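L-lysine 6-monooxygenase (Pseudomonas syringae pv. tomato, PDB 5CQF) probably hydroxylates the side-chain amine of L-lysine as an FAD- and NADPH-dependent monooxygenase, a step of siderophore biosynthesis. Local coordinates at residues 204-209 with 229-234; 219-224 with 291-296; 162-167 with 392-397; 14-19 with 45-50. All blocks are in the same frame, centred on the assembly; numbering follows the deposited sequence.

Interaction 1. Residues 204-209 with 229-234; sequences PKRWLV and AIEVHS
W207 O meets H233 twice: it accepts the amide N-H of H233 at 2.8 Å and lies in the imidazole plane at its edge, 3.3 Å from H233 CD2. On the neighbouring bonds W207 N donates to E231 O and V209 N to H233 O, which sets 206-209 and 231-234 side by side as parallel strands. The indole leaves on the face shared with V209 and V232. Its CG is anti to the carbonyl carbon (chi1 -76°), and chi2 of 82° then turns W207 CD1 to I230 CG2 at 3.8 Å, while W207 NE1 donates to P204 O at 2.8 Å, coming from above that carbonyl plane. K205 covers the strand entrance: its CG touches A229 O at 3.4 Å, its tail runs beside E231 in the same direction, and K205 O takes the amide N-H of E231 at 2.7 Å. K205 NZ stays 5.0 Å from E231 OE1, so no salt bridge forms. H233 ND1 is bonded to Y311 and its ring stacks on H309, one strand further on. The chemistry implies that main-chain bonds fix the strand register, whereas the K205-E231 attraction is probably a modest, solvent-screened addition.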
loop_
_atom_site.group_PDB
_atom_site.type_symbol
_atom_site.label_atom_id
_atom_site.label_comp_id
_atom_site.label_asym_id
_atom_site.label_seq_id
_atom_site.Cartn_x
_atom_site.Cartn_y
_atom_site.Cartn_z
ATOM N N PRO A 204 -0.947 25.851 25.802
ATOM C CA PRO A 204 -1.288 25.160 27.048
ATOM C C PRO A 204 -1.163 23.647 26.954
ATOM O O PRO A 204 -1.263 23.083 25.871
ATOM C CB PRO A 204 -2.742 25.563 27.307
ATOM C CG PRO A 204 -3.250 26.112 26.036
ATOM C CD PRO A 204 -2.086 26.584 25.223
ATOM N N LYS A 205 -0.963 23.008 28.096
ATOM C CA LYS A 205 -0.597 21.598 28.163
ATOM C C LYS A 205 -1.780 20.629 28.012
ATOM O O LYS A 205 -1.671 19.605 27.346
ATOM C CB LYS A 205 0.127 21.326 29.505
ATOM C CG LYS A 205 0.731 19.927 29.652
ATOM C CD LYS A 205 1.413 19.723 31.007
ATOM C CE LYS A 205 0.403 19.380 32.107
ATOM N NZ LYS A 205 0.878 19.713 33.486
ATOM N N ARG A 206 -2.897 20.944 28.661
ATOM C CA ARG A 206 -3.999 20.000 28.812
ATOM C C ARG A 206 -5.141 20.434 27.924
ATOM O O ARG A 206 -5.657 21.529 28.068
ATOM C CB ARG A 206 -4.433 19.952 30.271
ATOM C CG ARG A 206 -3.368 19.426 31.227
ATOM C CD ARG A 206 -3.774 19.601 32.696
ATOM N NE ARG A 206 -4.085 21.011 32.956
ATOM C CZ ARG A 206 -4.746 21.481 34.012
ATOM N NH1 ARG A 206 -5.170 20.672 34.976
ATOM N NH2 ARG A 206 -4.982 22.783 34.096
ATOM N N TRP A 207 -5.522 19.582 26.982
ATOM C CA TRP A 207 -6.549 19.913 26.017
ATOM C C TRP A 207 -7.664 18.902 26.071
ATOM O O TRP A 207 -7.429 17.737 26.356
ATOM C CB TRP A 207 -5.967 19.905 24.645
ATOM C CG TRP A 207 -5.158 21.088 24.353
ATOM C CD1 TRP A 207 -3.869 21.279 24.698
ATOM C CD2 TRP A 207 -5.558 22.248 23.611
ATOM N NE1 TRP A 207 -3.435 22.491 24.253
ATOM C CE2 TRP A 207 -4.447 23.114 23.574
ATOM C CE3 TRP A 207 -6.742 22.636 22.974
ATOM C CZ2 TRP A 207 -4.468 24.357 22.906
ATOM C CZ3 TRP A 207 -6.768 23.868 22.295
ATOM C CH2 TRP A 207 -5.632 24.713 22.275
ATOM N N LEU A 208 -8.878 19.359 25.819
ATOM C CA LEU A 208 -10.004 18.474 25.581
ATOM C C LEU A 208 -10.479 18.735 24.191
ATOM O O LEU A 208 -10.643 19.880 23.820
ATOM C CB LEU A 208 -11.126 18.764 26.562
ATOM C CG LEU A 208 -12.256 17.741 26.486
ATOM C CD1 LEU A 208 -12.890 17.571 27.844
ATOM C CD2 LEU A 208 -13.337 18.104 25.478
ATOM N N VAL A 209 -10.652 17.686 23.405
ATOM C CA VAL A 209 -11.166 17.816 22.049
ATOM C C VAL A 209 -12.436 16.967 21.919
ATOM O O VAL A 209 -12.400 15.746 22.072
ATOM C CB VAL A 209 -10.122 17.363 21.008
ATOM C CG1 VAL A 209 -10.649 17.493 19.605
ATOM C CG2 VAL A 209 -8.847 18.182 21.127
ATOM N N ALA A 229 4.730 17.722 25.345
ATOM C CA ALA A 229 4.179 17.574 26.682
ATOM C C ALA A 229 2.659 17.744 26.720
ATOM O O ALA A 229 2.037 17.466 27.757
ATOM C CB ALA A 229 4.844 18.569 27.609
ATOM N N ILE A 230 2.067 18.215 25.613
ATOM C CA ILE A 230 0.610 18.375 25.512
ATOM C C ILE A 230 -0.112 17.047 25.729
ATOM O O ILE A 230 0.298 15.997 25.200
ATOM C CB ILE A 230 0.211 18.949 24.155
ATOM C CG1 ILE A 230 0.389 20.447 24.156
ATOM C CG2 ILE A 230 -1.245 18.662 23.820
ATOM C CD1 ILE A 230 -0.036 21.096 22.853
ATOM N N GLU A 231 -1.179 17.100 26.510
ATOM C CA GLU A 231 -2.050 15.949 26.747
ATOM C C GLU A 231 -3.435 16.247 26.212
ATOM O O GLU A 231 -3.948 17.342 26.382
ATOM C CB GLU A 231 -2.099 15.624 28.243
ATOM C CG GLU A 231 -0.845 14.889 28.666
ATOM C CD GLU A 231 -0.611 14.866 30.158
ATOM O OE1 GLU A 231 -0.981 15.853 30.866
ATOM O OE2 GLU A 231 -0.014 13.849 30.602
ATOM N N VAL A 232 -4.026 15.288 25.529
ATOM C CA VAL A 232 -5.267 15.536 24.858
ATOM C C VAL A 232 -6.292 14.548 25.367
ATOM O O VAL A 232 -6.032 13.367 25.384
ATOM C CB VAL A 232 -5.115 15.383 23.348
ATOM C CG1 VAL A 232 -6.468 15.514 22.680
ATOM C CG2 VAL A 232 -4.168 16.424 22.802
ATOM N N HIS A 233 -7.454 15.049 25.771
ATOM C CA HIS A 233 -8.593 14.211 26.143
ATOM C C HIS A 233 -9.649 14.307 25.061
ATOM O O HIS A 233 -10.195 15.375 24.815
ATOM C CB HIS A 233 -9.155 14.675 27.478
ATOM C CG HIS A 233 -8.122 14.702 28.558
ATOM N ND1 HIS A 233 -7.909 13.639 29.406
ATOM C CD2 HIS A 233 -7.199 15.632 28.879
ATOM C CE1 HIS A 233 -6.917 13.928 30.227
ATOM N NE2 HIS A 233 -6.463 15.131 29.920
ATOM N N SER A 234 -9.916 13.168 24.437
ATOM C CA SER A 234 -10.685 13.062 23.241
ATOM C C SER A 234 -11.967 12.366 23.601
ATOM O O SER A 234 -11.966 11.177 23.934
ATOM C CB SER A 234 -9.882 12.250 22.204
ATOM O OG SER A 234 -10.603 12.023 21.009
HETATM O O HOH W 1 -11.766 14.008 20.022
#

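Interaction 2. Residues 219-224 with 291-296; sequences SVLELV and QKLFSL
L221 reaches across to the helix 287-302 and splits its two methyls between three residues. CD1 sits over the backbone of L293, 3.8 Å from L293 CA, and also meets L296 CD2 at 3.8 Å. CD2 turns to the aliphatic part of K292, touching K292 CB at 3.8 Å and CE slightly farther off; the two side chains cross at about a right angle. L221 has CG anti to the backbone N (chi1 -178°), which carries the branch out toward the partner helix even though its CB starts off to one side. From the other helix L293 answers in the same way: its CD1 packs on V220 CG1 at 3.7 Å, again nearly perpendicular, and CD2 lies on the same methyl. One turn further along, V224 CG2 and L296 CD2 slide past each other in opposite directions at 3.9 Å.

The contacts are all carbon on carbon, methyls against methyls, K292 methylenes and the L293 CA, and the polar end of K292 is turned to E289 of its own helix in a salt bridge. The segment axes run 9.7 Å apart at 38°, a spacing that lets leucine and valine tips fill the gap. V220 and L223 also lean on V209 of strand 206-210, while F294 packs on L105 of the second subunit. Helix 214-226 is therefore lined by its sheet and by helix 287-302, the layered packing of a Rossmann-like alpha/beta domain, here around the connecting helix of a beta-alpha-beta unit.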
loop_
_atom_site.group_PDB
_atom_site.type_symbol
_atom_site.label_atom_id
_atom_site.label_comp_id
_atom_site.label_asym_id
_atom_site.label_seq_id
_atom_site.Cartn_x
_atom_site.Cartn_y
_atom_site.Cartn_z
ATOM N N SER A 219 -7.270 18.075 14.575
ATOM C CA SER A 219 -6.965 18.944 15.694
ATOM C C SER A 219 -6.130 18.210 16.688
ATOM O O SER A 219 -5.141 18.722 17.194
ATOM C CB SER A 219 -8.249 19.420 16.358
ATOM O OG SER A 219 -9.003 20.240 15.483
ATOM N N VAL A 220 -6.530 16.986 16.966
ATOM C CA VAL A 220 -5.787 16.178 17.890
ATOM C C VAL A 220 -4.377 16.010 17.388
ATOM O O VAL A 220 -3.420 16.229 18.129
ATOM C CB VAL A 220 -6.452 14.817 18.128
ATOM C CG1 VAL A 220 -5.558 13.900 18.948
ATOM C CG2 VAL A 220 -7.772 15.010 18.858
ATOM N N LEU A 221 -4.249 15.622 16.135
ATOM C CA LEU A 221 -2.929 15.392 15.557
ATOM C C LEU A 221 -2.061 16.626 15.641
ATOM O O LEU A 221 -0.872 16.536 15.972
ATOM C CB LEU A 221 -3.045 14.941 14.110
ATOM C CG LEU A 221 -1.755 14.593 13.346
ATOM C CD1 LEU A 221 -1.009 13.446 13.996
ATOM C CD2 LEU A 221 -2.125 14.195 11.925
ATOM N N GLU A 222 -2.645 17.779 15.360
ATOM C CA GLU A 222 -1.868 18.987 15.301
ATOM C C GLU A 222 -1.408 19.349 16.713
ATOM O O GLU A 222 -0.249 19.774 16.923
ATOM C CB GLU A 222 -2.654 20.108 14.643
ATOM C CG GLU A 222 -1.989 21.488 14.719
ATOM C CD GLU A 222 -0.765 21.665 13.820
ATOM O OE1 GLU A 222 -0.663 20.972 12.783
ATOM O OE2 GLU A 222 0.080 22.536 14.147
ATOM N N LEU A 223 -2.281 19.146 17.695
ATOM C CA LEU A 223 -1.901 19.452 19.066
ATOM C C LEU A 223 -0.767 18.548 19.556
ATOM O O LEU A 223 0.241 19.057 20.051
ATOM C CB LEU A 223 -3.076 19.346 20.005
ATOM C CG LEU A 223 -4.190 20.352 19.782
ATOM C CD1 LEU A 223 -5.325 19.987 20.719
ATOM C CD2 LEU A 223 -3.727 21.798 20.021
ATOM N N VAL A 224 -0.917 17.224 19.450
ATOM C CA VAL A 224 0.155 16.344 19.910
ATOM C C VAL A 224 1.397 16.486 19.020
ATOM O O VAL A 224 2.473 16.103 19.429
ATOM C CB VAL A 224 -0.237 14.851 19.985
ATOM C CG1 VAL A 224 -1.366 14.624 20.971
ATOM C CG2 VAL A 224 -0.599 14.300 18.612
ATOM N N GLN A 291 -4.179 6.992 10.256
ATOM C CA GLN A 291 -2.868 6.385 10.321
ATOM C C GLN A 291 -1.853 7.338 10.934
ATOM O O GLN A 291 -1.047 6.932 11.747
ATOM C CB GLN A 291 -2.442 5.893 8.924
ATOM C CG GLN A 291 -0.988 5.451 8.748
ATOM C CD GLN A 291 -0.558 4.332 9.693
ATOM O OE1 GLN A 291 -1.390 3.555 10.178
ATOM N NE2 GLN A 291 0.762 4.250 9.968
ATOM N N LYS A 292 -1.885 8.609 10.574
ATOM C CA LYS A 292 -0.877 9.555 11.101
ATOM C C LYS A 292 -1.028 9.679 12.611
ATOM O O LYS A 292 -0.032 9.667 13.369
ATOM C CB LYS A 292 -0.984 10.933 10.425
ATOM C CG LYS A 292 -0.071 11.089 9.218
ATOM C CD LYS A 292 -0.673 11.954 8.116
ATOM C CE LYS A 292 -0.581 13.436 8.411
ATOM N NZ LYS A 292 -1.682 14.217 7.750
ATOM N N LEU A 293 -2.280 9.791 13.044
ATOM C CA LEU A 293 -2.563 9.978 14.463
ATOM C C LEU A 293 -2.212 8.729 15.225
ATOM O O LEU A 293 -1.490 8.797 16.193
ATOM C CB LEU A 293 -4.015 10.392 14.701
ATOM C CG LEU A 293 -4.413 10.509 16.173
ATOM C CD1 LEU A 293 -3.556 11.514 16.923
ATOM C CD2 LEU A 293 -5.856 10.916 16.230
ATOM N N PHE A 294 -2.654 7.574 14.761
ATOM C CA PHE A 294 -2.334 6.310 15.464
ATOM C C PHE A 294 -0.810 6.016 15.514
ATOM O O PHE A 294 -0.257 5.623 16.552
ATOM C CB PHE A 294 -3.119 5.165 14.802
ATOM C CG PHE A 294 -2.940 3.844 15.468
ATOM C CD1 PHE A 294 -3.754 3.465 16.551
ATOM C CD2 PHE A 294 -1.957 2.966 15.033
ATOM C CE1 PHE A 294 -3.565 2.229 17.179
ATOM C CE2 PHE A 294 -1.757 1.737 15.671
ATOM C CZ PHE A 294 -2.564 1.369 16.737
ATOM N N SER A 295 -0.115 6.233 14.411
ATOM C CA SER A 295 1.346 6.013 14.378
ATOM C C SER A 295 2.124 6.907 15.353
ATOM O O SER A 295 3.024 6.447 16.034
ATOM C CB SER A 295 1.881 6.223 12.960
ATOM O OG SER A 295 3.288 6.096 12.904
ATOM N N LEU A 296 1.752 8.179 15.424
ATOM C CA LEU A 296 2.428 9.123 16.282
ATOM C C LEU A 296 2.211 8.811 17.747
ATOM O O LEU A 296 3.135 8.889 18.548
ATOM C CB LEU A 296 1.930 10.545 15.973
ATOM C CG LEU A 296 2.514 11.711 16.803
ATOM C CD1 LEU A 296 4.030 11.583 16.905
ATOM C CD2 LEU A 296 2.134 13.049 16.176
#

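Interaction 3. Residues 162-167 with 392-397; sequences RNLVLS and VNIWVN
L164 O is met by three groups of 392-397: it accepts the amide N-H of W395 at 2.8 Å, takes a CA-H contact from I394 CA at 3.2 Å, and lies in the plane of the W395 indole at its edge, 3.4 Å from W395 CE3.

N163 OD1 accepts from N393 ND2 at 3.0 Å, almost straight at 158°. The two asparagines lie side by side, pointing the same way, with their amide planes only 6° apart. N163 ND2 donates to D15 O and N393 OD1 accepts from R383, so each amide has a second partner that helps fix its rotation.

Beneath them the backbones of 163-166 and 393-396 run parallel. R162 O accepts the amide of N393, and N393 O and W395 O accept those of L164 and L166. A further bond, from N397 N to L166 O, carries the pairing past the strand end.

W395 rises on the face of the two asparagines. Its chi2 of -93° turns the ring so that CZ3 reaches N163 CB at 4.0 Å. V165 CG2 packs obliquely on W395 CE3 at 4.0 Å. The indole also packs on A425 and L426 of helix 412-428. On the opposite face L164 CB lies beside I394 CG1 at 4.1 Å.

Strand 163-166 also pairs with strand 16-19, making 393-396 the outermost strand of the five-stranded parallel sheet as counted within this chain, though I394 also bonds to V384. The order 3-2-1-4-5 is the layout of a Rossmann-type dinucleotide-binding fold; in this family it would be the FAD domain.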
loop_
_atom_site.group_PDB
_atom_site.type_symbol
_atom_site.label_atom_id
_atom_site.label_comp_id
_atom_site.label_asym_id
_atom_site.label_seq_id
_atom_site.Cartn_x
_atom_site.Cartn_y
_atom_site.Cartn_z
ATOM N N ARG A 162 -32.978 38.540 -10.642
ATOM C CA ARG A 162 -34.023 37.511 -10.530
ATOM C C ARG A 162 -33.441 36.126 -10.178
ATOM O O ARG A 162 -34.193 35.182 -9.904
ATOM C CB ARG A 162 -34.795 37.380 -11.858
ATOM C CG ARG A 162 -35.620 38.585 -12.287
ATOM C CD ARG A 162 -36.400 38.294 -13.576
ATOM N NE ARG A 162 -36.987 39.503 -14.187
ATOM C CZ ARG A 162 -38.219 39.988 -13.961
ATOM N NH1 ARG A 162 -39.075 39.393 -13.128
ATOM N NH2 ARG A 162 -38.605 41.097 -14.583
ATOM N N ASN A 163 -32.114 35.973 -10.224
ATOM C CA ASN A 163 -31.514 34.646 -10.111
ATOM C C ASN A 163 -30.424 34.617 -9.073
ATOM O O ASN A 163 -29.417 35.290 -9.221
ATOM C CB ASN A 163 -31.002 34.207 -11.469
ATOM C CG ASN A 163 -32.132 34.082 -12.478
ATOM O OD1 ASN A 163 -33.057 33.279 -12.281
ATOM N ND2 ASN A 163 -32.100 34.900 -13.526
ATOM N N LEU A 164 -30.648 33.856 -8.004
ATOM C CA LEU A 164 -29.762 33.897 -6.851
ATOM C C LEU A 164 -29.194 32.513 -6.535
ATOM O O LEU A 164 -29.939 31.538 -6.484
ATOM C CB LEU A 164 -30.529 34.415 -5.636
ATOM C CG LEU A 164 -29.689 34.617 -4.362
ATOM C CD1 LEU A 164 -28.739 35.792 -4.522
ATOM C CD2 LEU A 164 -30.559 34.806 -3.132
ATOM N N VAL A 165 -27.879 32.435 -6.320
ATOM C CA VAL A 165 -27.223 31.185 -5.915
ATOM C C VAL A 165 -26.553 31.398 -4.569
ATOM O O VAL A 165 -25.806 32.353 -4.394
ATOM C CB VAL A 165 -26.180 30.734 -6.957
ATOM C CG1 VAL A 165 -25.547 29.405 -6.547
ATOM C CG2 VAL A 165 -26.824 30.613 -8.335
ATOM N N LEU A 166 -26.840 30.532 -3.602
ATOM C CA LEU A 166 -26.203 30.643 -2.294
ATOM C C LEU A 166 -25.180 29.575 -2.213
ATOM O O LEU A 166 -25.538 28.430 -2.252
ATOM C CB LEU A 166 -27.189 30.440 -1.157
ATOM C CG LEU A 166 -27.865 31.693 -0.614
ATOM C CD1 LEU A 166 -28.788 32.262 -1.656
ATOM C CD2 LEU A 166 -28.628 31.312 0.646
ATOM N N SER A 167 -23.918 29.985 -2.108
ATOM C CA SER A 167 -22.736 29.109 -2.150
ATOM C C SER A 167 -21.857 29.488 -0.982
ATOM O O SER A 167 -20.632 29.500 -1.104
ATOM C CB SER A 167 -21.914 29.332 -3.451
ATOM O OG SER A 167 -22.528 28.801 -4.622
ATOM N N VAL A 392 -38.582 34.597 -10.393
ATOM C CA VAL A 392 -37.456 34.637 -9.431
ATOM C C VAL A 392 -37.014 33.237 -8.986
ATOM O O VAL A 392 -37.802 32.445 -8.458
ATOM C CB VAL A 392 -37.735 35.523 -8.195
ATOM C CG1 VAL A 392 -36.540 35.538 -7.246
ATOM C CG2 VAL A 392 -38.043 36.936 -8.635
ATOM N N ASN A 393 -35.730 32.958 -9.202
ATOM C CA ASN A 393 -35.165 31.668 -8.891
ATOM C C ASN A 393 -34.021 31.763 -7.929
ATOM O O ASN A 393 -33.201 32.689 -7.970
ATOM C CB ASN A 393 -34.705 30.990 -10.161
ATOM C CG ASN A 393 -35.794 30.943 -11.201
ATOM O OD1 ASN A 393 -36.675 30.095 -11.138
ATOM N ND2 ASN A 393 -35.745 31.865 -12.161
ATOM N N ILE A 394 -33.983 30.773 -7.049
ATOM C CA ILE A 394 -32.940 30.669 -6.054
ATOM C C ILE A 394 -32.461 29.230 -6.015
ATOM O O ILE A 394 -33.263 28.298 -6.151
ATOM C CB ILE A 394 -33.440 31.103 -4.665
ATOM C CG1 ILE A 394 -34.068 32.516 -4.714
ATOM C CG2 ILE A 394 -32.297 31.084 -3.657
ATOM C CD1 ILE A 394 -34.981 32.816 -3.556
ATOM N N TRP A 395 -31.147 29.079 -5.839
ATOM C CA TRP A 395 -30.481 27.783 -5.749
ATOM C C TRP A 395 -29.651 27.788 -4.495
ATOM O O TRP A 395 -29.047 28.824 -4.177
ATOM C CB TRP A 395 -29.544 27.581 -6.918
ATOM C CG TRP A 395 -30.225 27.330 -8.234
ATOM C CD1 TRP A 395 -30.527 26.116 -8.781
ATOM C CD2 TRP A 395 -30.659 28.311 -9.184
ATOM N NE1 TRP A 395 -31.135 26.284 -9.995
ATOM C CE2 TRP A 395 -31.227 27.620 -10.266
ATOM C CE3 TRP A 395 -30.650 29.697 -9.206
ATOM C CZ2 TRP A 395 -31.770 28.267 -11.362
ATOM C CZ3 TRP A 395 -31.183 30.346 -10.301
ATOM C CH2 TRP A 395 -31.737 29.630 -11.365
ATOM N N VAL A 396 -29.620 26.665 -3.782
ATOM C CA VAL A 396 -28.650 26.487 -2.703
ATOM C C VAL A 396 -27.609 25.467 -3.146
ATOM O O VAL A 396 -27.922 24.308 -3.317
ATOM C CB VAL A 396 -29.293 26.058 -1.373
ATOM C CG1 VAL A 396 -28.230 25.910 -0.282
ATOM C CG2 VAL A 396 -30.327 27.075 -0.945
ATOM N N ASN A 397 -26.375 25.926 -3.348
ATOM C CA ASN A 397 -25.307 25.094 -3.925
ATOM C C ASN A 397 -24.560 24.279 -2.871
ATOM O O ASN A 397 -23.386 24.527 -2.572
ATOM C CB ASN A 397 -24.333 25.974 -4.711
ATOM C CG ASN A 397 -23.447 25.184 -5.631
ATOM O OD1 ASN A 397 -23.499 23.960 -5.659
ATOM N ND2 ASN A 397 -22.619 25.888 -6.407
#

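Interaction 4. Residues 14-19 with 45-50; sequences SDAICI and LSIGYL
D15 leads with its CB, which lies 3.2 Å from S46 O and 4.0 Å from L45 CG. Its CG is anti to the carbonyl carbon (chi1 -59°) and carries the carboxylate over the start of 45-50, where OD2 accepts the amide N-H of S46 at 2.9 Å. That bond is nearly straight, 176°, and uses the anti side of the oxygen, 17° out of the carboxylate plane. S46 answers from its side chain: OG accepts from D15 N at 3.2 Å, so the two residues hold each other by backbone and side chain at once.

Further along, A16 N, G48 N, C18 N and L50 N bond alternately across the gap, tying 16-19 and 47-50 into a parallel pair. With helix 23-37 between them they form a beta-alpha-beta unit, and the glycine-rich turn after strand 16-19 fits the Rossmann-type GxGxxG pattern that probably serves the FAD.

A16 O holds two donors, G48 N and S14 OG, arriving from opposite faces of its carbonyl plane. C18 places CB 3.4 Å from Y49 CD2, a snug meeting, and its sulfur sits at the ring edge, 5.0 Å from the centroid. The tyrosine ring also meets F21 edge-to-face. On the other side of the sheet I17 CG2 meets L50 CD2 at 3.7 Å.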
loop_
_atom_site.group_PDB
_atom_site.type_symbol
_atom_site.label_atom_id
_atom_site.label_comp_id
_atom_site.label_asym_id
_atom_site.label_seq_id
_atom_site.Cartn_x
_atom_site.Cartn_y
_atom_site.Cartn_z
ATOM N N SER A 14 -27.213 42.278 -12.611
ATOM C CA SER A 14 -26.680 41.216 -13.481
ATOM C C SER A 14 -27.705 40.100 -13.564
ATOM O O SER A 14 -28.608 40.035 -12.730
ATOM C CB SER A 14 -25.353 40.676 -12.944
ATOM O OG SER A 14 -25.424 40.449 -11.546
ATOM N N ASP A 15 -27.569 39.226 -14.560
ATOM C CA ASP A 15 -28.520 38.114 -14.745
ATOM C C ASP A 15 -28.609 37.192 -13.529
ATOM O O ASP A 15 -29.646 36.589 -13.275
ATOM C CB ASP A 15 -28.151 37.264 -15.960
ATOM C CG ASP A 15 -28.117 38.062 -17.245
ATOM O OD1 ASP A 15 -29.085 38.818 -17.498
ATOM O OD2 ASP A 15 -27.117 37.925 -17.995
ATOM N N ALA A 16 -27.507 37.075 -12.799
ATOM C CA ALA A 16 -27.475 36.289 -11.591
ATOM C C ALA A 16 -26.442 36.821 -10.604
ATOM O O ALA A 16 -25.473 37.479 -10.995
ATOM C CB ALA A 16 -27.172 34.845 -11.936
ATOM N N ILE A 17 -26.672 36.528 -9.325
ATOM C CA ILE A 17 -25.690 36.777 -8.277
ATOM C C ILE A 17 -25.449 35.476 -7.538
ATOM O O ILE A 17 -26.396 34.767 -7.158
ATOM C CB ILE A 17 -26.156 37.839 -7.262
ATOM C CG1 ILE A 17 -26.424 39.197 -7.935
ATOM C CG2 ILE A 17 -25.128 38.012 -6.154
ATOM C CD1 ILE A 17 -25.172 39.965 -8.304
ATOM N N CYS A 18 -24.174 35.153 -7.354
ATOM C CA CYS A 18 -23.765 34.004 -6.542
ATOM C C CYS A 18 -23.139 34.532 -5.278
ATOM O O CYS A 18 -22.238 35.370 -5.347
ATOM C CB CYS A 18 -22.750 33.144 -7.283
ATOM S SG CYS A 18 -22.090 31.739 -6.318
ATOM N N ILE A 19 -23.612 34.075 -4.127
ATOM C CA ILE A 19 -23.005 34.481 -2.876
ATOM C C ILE A 19 -22.017 33.395 -2.459
ATOM O O ILE A 19 -22.404 32.265 -2.218
ATOM C CB ILE A 19 -24.046 34.716 -1.770
ATOM C CG1 ILE A 19 -25.003 35.840 -2.182
ATOM C CG2 ILE A 19 -23.359 35.163 -0.488
ATOM C CD1 ILE A 19 -26.164 36.033 -1.229
ATOM N N LEU A 45 -24.226 34.984 -20.408
ATOM C CA LEU A 45 -24.927 35.317 -19.161
ATOM C C LEU A 45 -23.969 35.995 -18.175
ATOM O O LEU A 45 -22.850 35.547 -17.977
ATOM C CB LEU A 45 -25.501 34.028 -18.587
ATOM C CG LEU A 45 -26.429 33.984 -17.373
ATOM C CD1 LEU A 45 -27.292 32.725 -17.455
ATOM C CD2 LEU A 45 -25.667 33.999 -16.051
ATOM N N SER A 46 -24.405 37.102 -17.592
ATOM C CA SER A 46 -23.576 37.899 -16.699
ATOM C C SER A 46 -23.939 37.546 -15.271
ATOM O O SER A 46 -25.110 37.581 -14.872
ATOM C CB SER A 46 -23.774 39.401 -16.940
ATOM O OG SER A 46 -24.909 39.901 -16.237
ATOM N N ILE A 47 -22.915 37.212 -14.505
ATOM C CA ILE A 47 -23.069 36.766 -13.156
ATOM C C ILE A 47 -21.970 37.447 -12.365
ATOM O O ILE A 47 -20.860 37.597 -12.864
ATOM C CB ILE A 47 -22.974 35.230 -13.091
ATOM C CG1 ILE A 47 -22.887 34.750 -11.648
ATOM C CG2 ILE A 47 -21.753 34.711 -13.824
ATOM C CD1 ILE A 47 -23.180 33.284 -11.509
ATOM N N GLY A 48 -22.288 37.891 -11.158
ATOM C CA GLY A 48 -21.312 38.513 -10.252
ATOM C C GLY A 48 -21.159 37.676 -8.995
ATOM O O GLY A 48 -22.096 36.987 -8.590
ATOM N N TYR A 49 -19.992 37.713 -8.363
ATOM C CA TYR A 49 -19.804 36.918 -7.149
ATOM C C TYR A 49 -19.418 37.807 -5.973
ATOM O O TYR A 49 -18.590 38.702 -6.114
ATOM C CB TYR A 49 -18.743 35.822 -7.360
ATOM C CG TYR A 49 -19.002 34.921 -8.540
ATOM C CD1 TYR A 49 -18.679 35.324 -9.822
ATOM C CD2 TYR A 49 -19.549 33.653 -8.370
ATOM C CE1 TYR A 49 -18.903 34.501 -10.915
ATOM C CE2 TYR A 49 -19.786 32.827 -9.453
ATOM C CZ TYR A 49 -19.452 33.254 -10.726
ATOM O OH TYR A 49 -19.689 32.452 -11.819
ATOM N N LEU A 50 -20.011 37.544 -4.816
ATOM C CA LEU A 50 -19.760 38.344 -3.636
ATOM C C LEU A 50 -19.179 37.427 -2.604
ATOM O O LEU A 50 -19.874 36.509 -2.171
ATOM C CB LEU A 50 -21.078 38.884 -3.093
ATOM C CG LEU A 50 -21.774 40.114 -3.691
ATOM C CD1 LEU A 50 -21.404 40.453 -5.129
ATOM C CD2 LEU A 50 -23.266 39.873 -3.598
#

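Overall arrangement
Interactions 1 and 2 lie on the same side of the chain's centre, with centres 12 Å apart: W207, V209 and V232 pack on L223, V220 and V224, so helix 214-226 serves both contacts. Interactions 3 and 4 are neighbours in another parallel sheet, where strand 163-166 bonds to strand 16-19, about 43 Å (centre to centre) from interaction 1 to interaction 3. Interaction 3 is the most buried of the four and adds paired asparagine amides to its backbone bonds; interaction 4 places an aspartate and serines at its partly exposed start. Interaction 1 has charged residues at its entrance, whereas interaction 2, joining helices, relies on apolar side chains and the aliphatic part of a lysine.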